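Local coordinates for carboxylesterase (PDB 3WJ2), which is a carboxylesterase of the alpha/beta-hydrolase fold, probably cleaving carboxylic ester bonds to release an acid and an alcohol, at residues 150-155 and 163-168; 179-184 and 302-307; 272-277 and 294-299. All coordinates share one frame; numbering follows the deposited sequence.

Contact 1. Residues 150-155 and 163-168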
loop_
_atom_site.group_PDB
_atom_site.type_symbol
_atom_site.label_atom_id
_atom_site.label_comp_id
_atom_site.label_asym_id
_atom_site.label_seq_id
_atom_site.Cartn_x
_atom_site.Cartn_y
_atom_site.Cartn_z
ATOM N N ILE B 150 -32.709 8.044 -17.026
ATOM C CA ILE B 150 -31.708 7.183 -17.717
ATOM C C ILE B 150 -30.354 7.428 -17.151
ATOM O O ILE B 150 -29.900 8.602 -17.144
ATOM C CB ILE B 150 -31.747 7.506 -19.203
ATOM C CG1 ILE B 150 -33.189 7.255 -19.756
ATOM C CG2 ILE B 150 -30.740 6.612 -19.972
ATOM C CD1 ILE B 150 -33.306 7.692 -21.211
ATOM N N GLY B 151 -29.710 6.329 -16.703
ATOM C CA GLY B 151 -28.254 6.386 -16.273
ATOM C C GLY B 151 -27.437 5.573 -17.260
ATOM O O GLY B 151 -27.943 5.030 -18.227
ATOM N N VAL B 152 -26.143 5.611 -17.000
ATOM C CA VAL B 152 -25.205 4.864 -17.856
ATOM C C VAL B 152 -24.304 4.038 -16.996
ATOM O O VAL B 152 -24.071 4.356 -15.837
ATOM C CB VAL B 152 -24.371 5.754 -18.787
ATOM C CG1 VAL B 152 -25.305 6.470 -19.809
ATOM C CG2 VAL B 152 -23.534 6.831 -18.003
ATOM N N ALA B 153 -23.807 2.933 -17.585
ATOM C CA ALA B 153 -23.001 2.003 -16.772
ATOM C C ALA B 153 -22.110 1.201 -17.677
ATOM O O ALA B 153 -22.392 1.110 -18.887
ATOM C CB ALA B 153 -23.958 1.089 -16.032
ATOM N N GLY B 154 -21.090 0.608 -17.110
ATOM C CA GLY B 154 -20.269 -0.361 -17.948
ATOM C C GLY B 154 -19.210 -1.026 -17.061
ATOM O O GLY B 154 -19.176 -0.757 -15.874
ATOM N N ASP B 155 -18.506 -1.952 -17.662
ATOM C CA ASP B 155 -17.332 -2.548 -17.009
ATOM C C ASP B 155 -16.159 -2.449 -17.882
ATOM O O ASP B 155 -16.210 -2.512 -19.078
ATOM C CB ASP B 155 -17.637 -4.026 -16.667
ATOM C CG ASP B 155 -17.936 -4.885 -17.873
ATOM O OD1 ASP B 155 -19.000 -4.692 -18.515
ATOM O OD2 ASP B 155 -17.091 -5.721 -18.302
ATOM N N ALA B 163 -17.854 6.792 -18.316
ATOM C CA ALA B 163 -17.278 7.944 -17.574
ATOM C C ALA B 163 -17.032 9.004 -18.638
ATOM O O ALA B 163 -17.304 10.189 -18.360
ATOM C CB ALA B 163 -15.978 7.553 -16.942
ATOM N N ALA B 164 -16.486 8.680 -19.795
ATOM C CA ALA B 164 -16.110 9.693 -20.804
ATOM C C ALA B 164 -17.307 10.399 -21.391
ATOM O O ALA B 164 -17.250 11.608 -21.625
ATOM C CB ALA B 164 -15.327 9.009 -21.870
ATOM N N LEU B 165 -18.402 9.669 -21.613
ATOM C CA LEU B 165 -19.548 10.318 -22.262
ATOM C C LEU B 165 -20.092 11.351 -21.262
ATOM O O LEU B 165 -20.557 12.416 -21.718
ATOM C CB LEU B 165 -20.621 9.323 -22.777
ATOM C CG LEU B 165 -21.508 8.682 -21.713
ATOM C CD1 LEU B 165 -22.747 9.519 -21.515
ATOM C CD2 LEU B 165 -21.984 7.323 -22.288
ATOM N N CYS B 166 -20.021 11.087 -19.938
ATOM C CA CYS B 166 -20.520 12.050 -18.930
ATOM C C CYS B 166 -19.700 13.311 -19.018
ATOM O O CYS B 166 -20.288 14.406 -18.982
ATOM C CB CYS B 166 -20.451 11.506 -17.533
ATOM S SG CYS B 166 -21.719 10.160 -17.339
ATOM N N LEU B 167 -18.402 13.174 -19.185
ATOM C CA LEU B 167 -17.532 14.372 -19.284
ATOM C C LEU B 167 -17.947 15.192 -20.508
ATOM O O LEU B 167 -18.003 16.437 -20.464
ATOM C CB LEU B 167 -16.077 13.953 -19.525
ATOM C CG LEU B 167 -15.352 13.609 -18.260
ATOM C CD1 LEU B 167 -14.004 13.041 -18.600
ATOM C CD2 LEU B 167 -15.079 14.976 -17.346
ATOM N N LYS B 168 -18.237 14.543 -21.634
ATOM C CA LYS B 168 -18.619 15.342 -22.837
ATOM C C LYS B 168 -20.007 15.990 -22.666
ATOM O O LYS B 168 -20.249 17.161 -23.143
ATOM C CB LYS B 168 -18.576 14.432 -24.096
ATOM C CG LYS B 168 -18.937 15.270 -25.364
ATOM C CD LYS B 168 -18.714 14.548 -26.678
ATOM C CE LYS B 168 -19.483 15.385 -27.815
ATOM N NZ LYS B 168 -18.959 14.695 -29.119
#

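Contact 2. Residues 179-184 and 302-307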
loop_
_atom_site.group_PDB
_atom_site.type_symbol
_atom_site.label_atom_id
_atom_site.label_comp_id
_atom_site.label_asym_id
_atom_site.label_seq_id
_atom_site.Cartn_x
_atom_site.Cartn_y
_atom_site.Cartn_z
ATOM N N VAL B 179 -26.949 8.842 -13.482
ATOM C CA VAL B 179 -25.943 8.190 -12.641
ATOM C C VAL B 179 -24.937 7.565 -13.607
ATOM O O VAL B 179 -25.333 7.314 -14.754
ATOM C CB VAL B 179 -26.579 7.197 -11.696
ATOM C CG1 VAL B 179 -27.331 6.010 -12.460
ATOM C CG2 VAL B 179 -25.416 6.623 -10.765
ATOM N N GLN B 180 -23.700 7.423 -13.136
ATOM C CA GLN B 180 -22.674 6.679 -13.857
ATOM C C GLN B 180 -22.250 5.567 -12.977
ATOM O O GLN B 180 -21.757 5.799 -11.897
ATOM C CB GLN B 180 -21.520 7.616 -14.347
ATOM C CG GLN B 180 -20.865 8.424 -13.186
ATOM C CD GLN B 180 -19.758 9.308 -13.676
ATOM O OE1 GLN B 180 -18.964 8.893 -14.479
ATOM N NE2 GLN B 180 -19.703 10.584 -13.144
ATOM N N VAL B 181 -22.435 4.333 -13.454
ATOM C CA VAL B 181 -22.150 3.144 -12.575
ATOM C C VAL B 181 -20.911 2.489 -13.249
ATOM O O VAL B 181 -20.949 2.000 -14.426
ATOM C CB VAL B 181 -23.281 2.187 -12.652
ATOM C CG1 VAL B 181 -22.873 1.003 -11.723
ATOM C CG2 VAL B 181 -24.547 2.824 -12.115
ATOM N N LEU B 182 -19.770 2.589 -12.544
ATOM C CA LEU B 182 -18.503 2.279 -13.221
ATOM C C LEU B 182 -17.873 1.081 -12.553
ATOM O O LEU B 182 -17.267 1.165 -11.502
ATOM C CB LEU B 182 -17.475 3.506 -13.054
ATOM C CG LEU B 182 -18.119 4.822 -13.550
ATOM C CD1 LEU B 182 -17.134 6.021 -13.176
ATOM C CD2 LEU B 182 -18.476 4.863 -15.047
ATOM N N PHE B 183 -17.928 -0.084 -13.257
ATOM C CA PHE B 183 -17.182 -1.213 -12.715
ATOM C C PHE B 183 -15.818 -1.233 -13.341
ATOM O O PHE B 183 -15.603 -1.479 -14.558
ATOM C CB PHE B 183 -17.929 -2.573 -13.182
ATOM C CG PHE B 183 -19.172 -2.871 -12.412
ATOM C CD1 PHE B 183 -19.113 -3.611 -11.232
ATOM C CD2 PHE B 183 -20.438 -2.499 -12.948
ATOM C CE1 PHE B 183 -20.299 -3.831 -10.484
ATOM C CE2 PHE B 183 -21.647 -2.773 -12.212
ATOM C CZ PHE B 183 -21.552 -3.478 -11.008
ATOM N N TYR B 184 -14.825 -0.946 -12.464
ATOM C CA TYR B 184 -13.402 -0.998 -12.840
ATOM C C TYR B 184 -13.077 -0.504 -14.277
ATOM O O TYR B 184 -12.480 -1.222 -15.132
ATOM C CB TYR B 184 -12.788 -2.407 -12.527
ATOM C CG TYR B 184 -13.637 -3.581 -12.974
ATOM C CD1 TYR B 184 -13.473 -4.058 -14.255
ATOM C CD2 TYR B 184 -14.574 -4.102 -12.075
ATOM C CE1 TYR B 184 -14.265 -5.218 -14.628
ATOM C CE2 TYR B 184 -15.339 -5.223 -12.388
ATOM C CZ TYR B 184 -15.157 -5.708 -13.654
ATOM O OH TYR B 184 -15.974 -6.825 -14.056
ATOM N N ARG B 302 -28.711 -3.297 -6.548
ATOM C CA ARG B 302 -29.785 -2.971 -5.689
ATOM C C ARG B 302 -29.888 -1.549 -5.212
ATOM O O ARG B 302 -30.969 -1.171 -4.732
ATOM C CB ARG B 302 -29.903 -4.014 -4.534
ATOM C CG ARG B 302 -30.186 -5.385 -5.051
ATOM C CD ARG B 302 -30.203 -6.400 -3.846
ATOM N NE ARG B 302 -30.446 -7.742 -4.426
ATOM C CZ ARG B 302 -30.670 -8.807 -3.665
ATOM N NH1 ARG B 302 -30.618 -8.683 -2.339
ATOM N NH2 ARG B 302 -30.944 -9.986 -4.208
ATOM N N ILE B 303 -28.833 -0.738 -5.415
ATOM C CA ILE B 303 -28.932 0.696 -5.070
ATOM C C ILE B 303 -29.152 1.507 -6.354
ATOM O O ILE B 303 -29.545 2.628 -6.220
ATOM C CB ILE B 303 -27.778 1.256 -4.221
ATOM C CG1 ILE B 303 -26.355 1.171 -4.886
ATOM C CG2 ILE B 303 -27.784 0.446 -2.867
ATOM C CD1 ILE B 303 -25.379 2.171 -4.191
ATOM N N ILE B 304 -28.900 0.932 -7.534
ATOM C CA ILE B 304 -29.162 1.680 -8.789
ATOM C C ILE B 304 -30.584 2.346 -8.876
ATOM O O ILE B 304 -30.653 3.542 -9.239
ATOM C CB ILE B 304 -28.894 0.829 -9.993
ATOM C CG1 ILE B 304 -27.380 0.659 -10.236
ATOM C CG2 ILE B 304 -29.591 1.420 -11.271
ATOM C CD1 ILE B 304 -27.046 -0.373 -11.325
ATOM N N PRO B 305 -31.646 1.629 -8.489
ATOM C CA PRO B 305 -32.960 2.220 -8.645
ATOM C C PRO B 305 -33.127 3.508 -7.865
ATOM O O PRO B 305 -33.913 4.377 -8.347
ATOM C CB PRO B 305 -33.942 1.075 -8.220
ATOM C CG PRO B 305 -33.149 0.100 -7.557
ATOM C CD PRO B 305 -31.713 0.226 -8.013
ATOM N N ASP B 306 -32.388 3.730 -6.775
ATOM C CA ASP B 306 -32.464 5.003 -6.001
ATOM C C ASP B 306 -32.047 6.262 -6.760
ATOM O O ASP B 306 -32.398 7.403 -6.407
ATOM C CB ASP B 306 -31.679 4.883 -4.681
ATOM C CG ASP B 306 -32.364 3.897 -3.704
ATOM O OD1 ASP B 306 -32.918 2.873 -4.147
ATOM O OD2 ASP B 306 -32.409 4.287 -2.555
ATOM N N TYR B 307 -31.214 6.052 -7.787
ATOM C CA TYR B 307 -30.762 7.150 -8.613
ATOM C C TYR B 307 -31.720 7.504 -9.772
ATOM O O TYR B 307 -31.443 8.521 -10.478
ATOM C CB TYR B 307 -29.411 6.790 -9.198
ATOM C CG TYR B 307 -28.316 6.679 -8.192
ATOM C CD1 TYR B 307 -27.469 7.783 -7.901
ATOM C CD2 TYR B 307 -28.113 5.484 -7.503
ATOM C CE1 TYR B 307 -26.384 7.648 -6.960
ATOM C CE2 TYR B 307 -27.100 5.375 -6.539
ATOM C CZ TYR B 307 -26.243 6.449 -6.261
ATOM O OH TYR B 307 -25.253 6.222 -5.365
#

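Contact 3. Residues 272-277 and 294-299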
loop_
_atom_site.group_PDB
_atom_site.type_symbol
_atom_site.label_atom_id
_atom_site.label_comp_id
_atom_site.label_asym_id
_atom_site.label_seq_id
_atom_site.Cartn_x
_atom_site.Cartn_y
_atom_site.Cartn_z
ATOM N N VAL B 272 -19.805 7.163 -4.550
ATOM C CA VAL B 272 -19.437 6.088 -3.608
ATOM C C VAL B 272 -18.487 5.189 -4.300
ATOM O O VAL B 272 -18.690 4.867 -5.490
ATOM C CB VAL B 272 -20.757 5.392 -3.099
ATOM C CG1 VAL B 272 -21.679 4.806 -4.249
ATOM C CG2 VAL B 272 -20.328 4.280 -2.085
ATOM N N GLY B 273 -17.398 4.854 -3.616
ATOM C CA GLY B 273 -16.412 3.971 -4.207
ATOM C C GLY B 273 -16.180 2.788 -3.277
ATOM O O GLY B 273 -15.930 2.988 -2.069
ATOM N N ILE B 274 -16.186 1.560 -3.865
ATOM C CA ILE B 274 -15.851 0.357 -3.034
ATOM C C ILE B 274 -14.795 -0.447 -3.735
ATOM O O ILE B 274 -14.866 -0.581 -4.960
ATOM C CB ILE B 274 -17.093 -0.527 -2.699
ATOM C CG1 ILE B 274 -17.848 -0.820 -3.985
ATOM C CG2 ILE B 274 -18.009 0.171 -1.636
ATOM C CD1 ILE B 274 -18.905 -1.954 -3.796
ATOM N N ARG B 275 -13.788 -0.941 -2.973
ATOM C CA ARG B 275 -12.789 -1.898 -3.489
ATOM C C ARG B 275 -13.149 -3.273 -3.004
ATOM O O ARG B 275 -13.375 -3.450 -1.800
ATOM C CB ARG B 275 -11.397 -1.531 -2.935
ATOM C CG ARG B 275 -10.343 -2.566 -3.299
ATOM C CD ARG B 275 -9.096 -2.443 -2.354
ATOM N NE ARG B 275 -8.327 -1.227 -2.690
ATOM C CZ ARG B 275 -7.037 -1.137 -2.316
ATOM N NH1 ARG B 275 -6.477 -2.089 -1.487
ATOM N NH2 ARG B 275 -6.358 -0.055 -2.785
ATOM N N GLY B 276 -13.288 -4.181 -3.985
ATOM C CA GLY B 276 -13.634 -5.586 -3.560
ATOM C C GLY B 276 -12.393 -6.297 -3.090
ATOM O O GLY B 276 -11.426 -6.446 -3.882
ATOM N N ILE B 277 -12.455 -6.734 -1.821
ATOM C CA ILE B 277 -11.270 -7.389 -1.198
ATOM C C ILE B 277 -11.118 -8.780 -1.838
ATOM O O ILE B 277 -12.090 -9.535 -1.961
ATOM C CB ILE B 277 -11.468 -7.405 0.287
ATOM C CG1 ILE B 277 -11.328 -5.946 0.800
ATOM C CG2 ILE B 277 -10.296 -8.240 0.964
ATOM C CD1 ILE B 277 -12.002 -5.793 2.187
ATOM N N ARG B 294 -20.390 -11.998 -7.061
ATOM C CA ARG B 294 -21.847 -11.916 -7.142
ATOM C C ARG B 294 -22.469 -10.964 -6.132
ATOM O O ARG B 294 -23.392 -10.197 -6.473
ATOM C CB ARG B 294 -22.420 -13.367 -6.933
ATOM C CG ARG B 294 -23.891 -13.440 -7.235
ATOM C CD ARG B 294 -24.216 -14.986 -6.988
ATOM N NE ARG B 294 -25.544 -15.175 -7.585
ATOM C CZ ARG B 294 -25.767 -15.670 -8.818
ATOM N NH1 ARG B 294 -24.792 -16.135 -9.606
ATOM N NH2 ARG B 294 -27.013 -15.769 -9.235
ATOM N N ASN B 295 -22.062 -11.010 -4.862
ATOM C CA ASN B 295 -22.610 -10.146 -3.834
ATOM C C ASN B 295 -22.228 -8.649 -4.136
ATOM O O ASN B 295 -23.074 -7.797 -3.877
ATOM C CB ASN B 295 -22.090 -10.531 -2.498
ATOM C CG ASN B 295 -22.818 -11.718 -1.961
ATOM O OD1 ASN B 295 -22.168 -12.666 -1.450
ATOM N ND2 ASN B 295 -24.105 -11.713 -2.078
ATOM N N ILE B 296 -21.046 -8.386 -4.632
ATOM C CA ILE B 296 -20.676 -6.946 -4.990
ATOM C C ILE B 296 -21.570 -6.466 -6.090
ATOM O O ILE B 296 -22.093 -5.314 -6.014
ATOM C CB ILE B 296 -19.166 -6.849 -5.300
ATOM C CG1 ILE B 296 -18.421 -7.021 -4.004
ATOM C CG2 ILE B 296 -18.785 -5.514 -6.068
ATOM C CD1 ILE B 296 -16.913 -7.315 -4.278
ATOM N N VAL B 297 -21.774 -7.291 -7.134
ATOM C CA VAL B 297 -22.671 -6.869 -8.200
ATOM C C VAL B 297 -24.102 -6.678 -7.660
ATOM O O VAL B 297 -24.780 -5.725 -8.014
ATOM C CB VAL B 297 -22.663 -7.911 -9.361
ATOM C CG1 VAL B 297 -23.769 -7.492 -10.424
ATOM C CG2 VAL B 297 -21.311 -8.026 -9.984
ATOM N N LYS B 298 -24.633 -7.616 -6.833
ATOM C CA LYS B 298 -25.958 -7.433 -6.221
ATOM C C LYS B 298 -26.091 -6.130 -5.399
ATOM O O LYS B 298 -27.093 -5.408 -5.453
ATOM C CB LYS B 298 -26.248 -8.613 -5.256
ATOM C CG LYS B 298 -26.645 -9.817 -5.952
ATOM C CD LYS B 298 -26.762 -11.058 -4.938
ATOM C CE LYS B 298 -27.730 -10.876 -3.921
ATOM N NZ LYS B 298 -27.887 -12.303 -3.423
ATOM N N MET B 299 -25.001 -5.797 -4.640
ATOM C CA MET B 299 -24.934 -4.589 -3.789
ATOM C C MET B 299 -25.181 -3.374 -4.737
ATOM O O MET B 299 -26.000 -2.509 -4.426
ATOM C CB MET B 299 -23.544 -4.465 -3.105
ATOM C CG MET B 299 -23.540 -5.210 -1.873
ATOM S SD MET B 299 -21.692 -4.998 -1.390
ATOM C CE MET B 299 -22.373 -5.378 0.092
#

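Contact 1. Residues 150-155 and 163-168
Val152 is the strand residue that meets the helix here, its two methyls taking one partner each. CG2 lies 3.8 Å from SG of Cys166, while CG1 approaches CD2 of Leu165 less closely, at 4.2 Å. The first torsion explains the split: with CG1 anti to the carbonyl carbon (chi1 -64°), CG2 falls between the backbone N and the carbonyl carbon, and the pair forms a fork spanning two successive helix residues. A branched valine suits a strand and offers this fork without a long chain; the slim thiol of Cys166 can lie close to CG2, while the branched leucine reaches CG1 with one methyl. Phe134 and Ala130 of helix 125-139 close round Val152 and Leu165, and Cys166 also meets Gln180. Three residues further along the helix from Leu165 the packing gives way to a partly exposed edge, where the extended side chain of Lys168 makes a cation-pi contact with Tyr131. At the other end, Gly154 and Asp155 begin a Gly-Asp-Ser-Ala-Gly sequence consistent with the nucleophile elbow of this fold. No hydrogen bond crosses the contact, so what holds helix 157-172 against strand 150-155 here, within a beta-alpha-beta unit, is apolar packing whose stability rests on shape and exclusion of water.

Contact 2. Residues 179-184 and 302-307
Val179 lays its CG2 methyl over one face of the Tyr307 ring, 4.0 Å from the ring centroid and 23° off the normal, a CH-pi contact. The methyl, displaced toward the rim, comes nearest to CD1 of Tyr307, at 3.7 Å. Next to this pair, Val181 CG2 touches CG1 of Ile304 at 4.0 Å, the side chains crossing at about a right angle; the isoleucine's extended CG1-CD1 arm (chi2 171°) brings its end closer. The two valines offer short, branched apolar side chains, and the broad ring and extended isoleucine arm reach them. One step outward, Tyr307 N bonds to Ile304 O at 3.0 Å, and that oxygen lies in plane at the edge of the ring, so the turn probably helps fix where the ring stands. A serine in place of Tyr307 would probably leave the CG2 methyl of Val179 without its aromatic cover and open a gap beside Ile244 and Pro242. Val179 and Val181 pair through their backbones with Val152 in the adjoining strand, while residues 302-307, the last of helix 291-303 and the chain just after it, lie over this sheet face, Arg302 and Asp306 forming salt bridges with the second subunit.

Contact 3. Residues 272-277 and 294-299
Gly276 and Ile296 mark the closest backbone approach, their CA atoms 7.3 Å apart where the strand passes helix 294-299. Ile296 supplies both touching groups from the helix. Its CD1 methyl rests 3.8 Å from CA of Gly276, directly on the bare main chain, and its CG2 methyl comes within 4.2 Å of CD1 of Ile274. The torsions separate these two branches: CG1 lies anti to the carbonyl carbon (chi1 -71°) and carries CD1 onward in an extended arm (chi2 165°), whereas CG2 stands anti to the backbone N and is left to face Ile274. Glycine suits position 276 for a plain steric reason, since a CB there would point at the helix and sit only 2.8 Å from CD1 of Ile296. Isoleucine at 274, two residues back on the same side of the strand, has the length to rise to the helix. Between them, Arg275 turns away from the helix, as alternation along a strand requires, and forms a salt bridge with Glu258. Ile296 also packs on Val246 of the next strand and on Val272 of the second subunit, so its apolar bulk is shared between one chain's sheet and the interface. Strand 271-280 is the last of the sheet within the chain, and Arg275 pairs antiparallel with a strand of the second subunit, carrying the sheet across the interface. A C-terminal helix laid over the final strand is a regular feature of the alpha/beta-hydrolase fold.

In the fold
All three contacts are buried apolar joints between the central sheet and a covering element, without a hydrogen bond across any of them. Contact 1 lies nearest the chain centre, beneath one face of the sheet, and is wholly within the subunit. Contacts 2 and 3 lie over the opposite face, both use helix 291-303, contact 2 at its end, and meet where Tyr307 packs on Val272. Contacts 1 and 2 are joined through backbone bonds of Val152 to Val179 and Val181. Their chemistry shifts outward: sulfur and methyls in contact 1, an aromatic face in contact 2, isoleucines and a bare glycine backbone in contact 3, the last two bordering the second subunit.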